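Local atomic coordinates of malonyl CoA-acyl carrier protein transacylase (Clostridium perfringens, PDB entry 3PTW), a protein that probably catalyses transfer of the malonyl group from malonyl-CoA to the acyl carrier protein, supplying the extender unit for fatty acid synthesis. Residues A278-V283 and V290-V295. Sequence-based numbering, arbitrary orientation.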
loop_
_atom_site.group_PDB
_atom_site.type_symbol
_atom_site.label_atom_id
_atom_site.label_comp_id
_atom_site.label_asym_id
_atom_site.label_seq_id
_atom_site.Cartn_x
_atom_site.Cartn_y
_atom_site.Cartn_z
ATOM N N ALA A 278 -4.836 -8.349 3.384
ATOM C CA ALA A 278 -4.617 -7.427 4.496
ATOM C C ALA A 278 -5.602 -6.242 4.477
ATOM O O ALA A 278 -6.192 -5.909 5.500
ATOM C CB ALA A 278 -3.153 -6.930 4.521
ATOM N N LEU A 279 -5.803 -5.626 3.315
ATOM C CA LEU A 279 -6.599 -4.387 3.268
ATOM C C LEU A 279 -8.068 -4.667 3.437
ATOM O O LEU A 279 -8.775 -3.883 4.078
ATOM C CB LEU A 279 -6.339 -3.558 2.002
ATOM C CG LEU A 279 -4.891 -3.200 1.647
ATOM C CD1 LEU A 279 -4.872 -2.215 0.492
ATOM C CD2 LEU A 279 -4.127 -2.656 2.862
ATOM N N SER A 280 -8.512 -5.794 2.877
ATOM C CA SER A 280 -9.860 -6.309 3.125
ATOM C C SER A 280 -10.090 -6.422 4.621
ATOM O O SER A 280 -11.132 -5.996 5.143
ATOM C CB SER A 280 -10.063 -7.694 2.479
ATOM O OG SER A 280 -10.289 -7.598 1.089
ATOM N N GLY A 281 -9.115 -7.009 5.304
ATOM C CA GLY A 281 -9.185 -7.175 6.761
ATOM C C GLY A 281 -9.375 -5.869 7.506
ATOM O O GLY A 281 -10.156 -5.797 8.462
ATOM N N PHE A 282 -8.648 -4.840 7.086
ATOM C CA PHE A 282 -8.749 -3.508 7.692
ATOM C C PHE A 282 -10.097 -2.849 7.407
ATOM O O PHE A 282 -10.707 -2.292 8.318
ATOM C CB PHE A 282 -7.609 -2.584 7.236
ATOM C CG PHE A 282 -6.217 -3.004 7.714
ATOM C CD1 PHE A 282 -5.989 -3.415 9.034
ATOM C CD2 PHE A 282 -5.122 -2.923 6.844
ATOM C CE1 PHE A 282 -4.699 -3.787 9.469
ATOM C CE2 PHE A 282 -3.826 -3.288 7.260
ATOM C CZ PHE A 282 -3.613 -3.718 8.584
ATOM N N VAL A 283 -10.569 -2.920 6.157
ATOM C CA VAL A 283 -11.871 -2.342 5.806
ATOM C C VAL A 283 -13.023 -2.933 6.634
ATOM O O VAL A 283 -13.851 -2.186 7.174
ATOM C CB VAL A 283 -12.206 -2.483 4.309
ATOM C CG1 VAL A 283 -13.626 -1.935 4.027
ATOM C CG2 VAL A 283 -11.163 -1.746 3.458
ATOM N N VAL A 290 -20.293 -2.458 4.488
ATOM C CA VAL A 290 -19.881 -2.427 3.086
ATOM C C VAL A 290 -19.464 -3.814 2.598
ATOM O O VAL A 290 -19.000 -4.651 3.384
ATOM C CB VAL A 290 -18.735 -1.410 2.850
ATOM C CG1 VAL A 290 -19.170 -0.019 3.280
ATOM C CG2 VAL A 290 -17.467 -1.828 3.591
ATOM N N THR A 291 -19.627 -4.040 1.302
ATOM C CA THR A 291 -19.176 -5.267 0.690
ATOM C C THR A 291 -17.666 -5.187 0.443
ATOM O O THR A 291 -17.140 -4.191 -0.070
ATOM C CB THR A 291 -19.925 -5.543 -0.615
ATOM O OG1 THR A 291 -21.340 -5.530 -0.363
ATOM C CG2 THR A 291 -19.525 -6.888 -1.182
ATOM N N VAL A 292 -16.975 -6.250 0.819
ATOM C CA VAL A 292 -15.545 -6.294 0.698
ATOM C C VAL A 292 -15.187 -7.542 -0.094
ATOM O O VAL A 292 -15.621 -8.642 0.253
ATOM C CB VAL A 292 -14.872 -6.302 2.091
ATOM C CG1 VAL A 292 -13.398 -6.625 1.962
ATOM C CG2 VAL A 292 -15.052 -4.964 2.787
ATOM N N LEU A 293 -14.424 -7.353 -1.172
ATOM C CA LEU A 293 -13.985 -8.443 -2.031
ATOM C C LEU A 293 -12.506 -8.300 -2.340
ATOM O O LEU A 293 -11.901 -7.264 -2.039
ATOM C CB LEU A 293 -14.804 -8.473 -3.334
ATOM C CG LEU A 293 -16.331 -8.517 -3.210
ATOM C CD1 LEU A 293 -16.985 -8.182 -4.548
ATOM C CD2 LEU A 293 -16.831 -9.870 -2.680
ATOM N N ASN A 294 -11.918 -9.341 -2.926
ATOM C CA ASN A 294 -10.504 -9.304 -3.302
ATOM C C ASN A 294 -10.228 -10.168 -4.523
ATOM O O ASN A 294 -10.937 -11.157 -4.770
ATOM C CB ASN A 294 -9.588 -9.711 -2.134
ATOM C CG ASN A 294 -9.532 -11.226 -1.928
ATOM O OD1 ASN A 294 -10.390 -11.791 -1.261
ATOM N ND2 ASN A 294 -8.530 -11.884 -2.521
ATOM N N VAL A 295 -9.226 -9.767 -5.307
ATOM C CA VAL A 295 -8.722 -10.597 -6.409
ATOM C C VAL A 295 -7.201 -10.711 -6.334
ATOM O O VAL A 295 -6.501 -9.704 -6.377
ATOM C CB VAL A 295 -9.135 -10.077 -7.829
ATOM C CG1 VAL A 295 -8.892 -11.160 -8.870
ATOM C CG2 VAL A 295 -10.605 -9.629 -7.881
#
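The CA atoms of S280 and V292 are the nearest pair across helix segment 278-283 and strand segment 290-295, 6.2 Å apart. The two segments run almost exactly antiparallel, at 176°, and their axes come within 8.5 Å. This is the second half of a beta-alpha-beta crossover, a worked example of how a helix packs on a sheet antiparallel to the strands it connects: helix 278-286 links strand 269-273 to its parallel neighbour 291-295, the outermost strand on this side of the mixed sheet.

Nearly one helical turn separates S280 from V283, and both point at the strand, where V290, V292 and N294 face them. V292 serves both: its two methyls part, CG1 going to the serine and CG2 to the valine. CG1, placed anti to the backbone N (chi1 169°), lies 3.4 Å from S280 OG. CG2 meets V283 CG1 at 3.6 Å, and that same V283 methyl reaches V290 CG2 at 3.9 Å, the V283 and V290 side chains crossing nearly perpendicularly. Toward the other end, S280 OG lies 3.9 Å from N294 CB, so the asparagine contributes its aliphatic carbon here. F270 of strand 269-273 touches both V283 and V290, while I259 and I263 of helix 255-264 extend the apolar patch.

The two segments share no hydrogen bond, so cohesion between them is mainly van der Waals. The buried S280 hydroxyl finds its hydrogen bonding elsewhere, and its backbone N, like that of L279, bonds to the E272 carboxylate. Polar ties thus run from the helix start to strand 269-273, whereas strand 291-295 offers mainly methyls and CB.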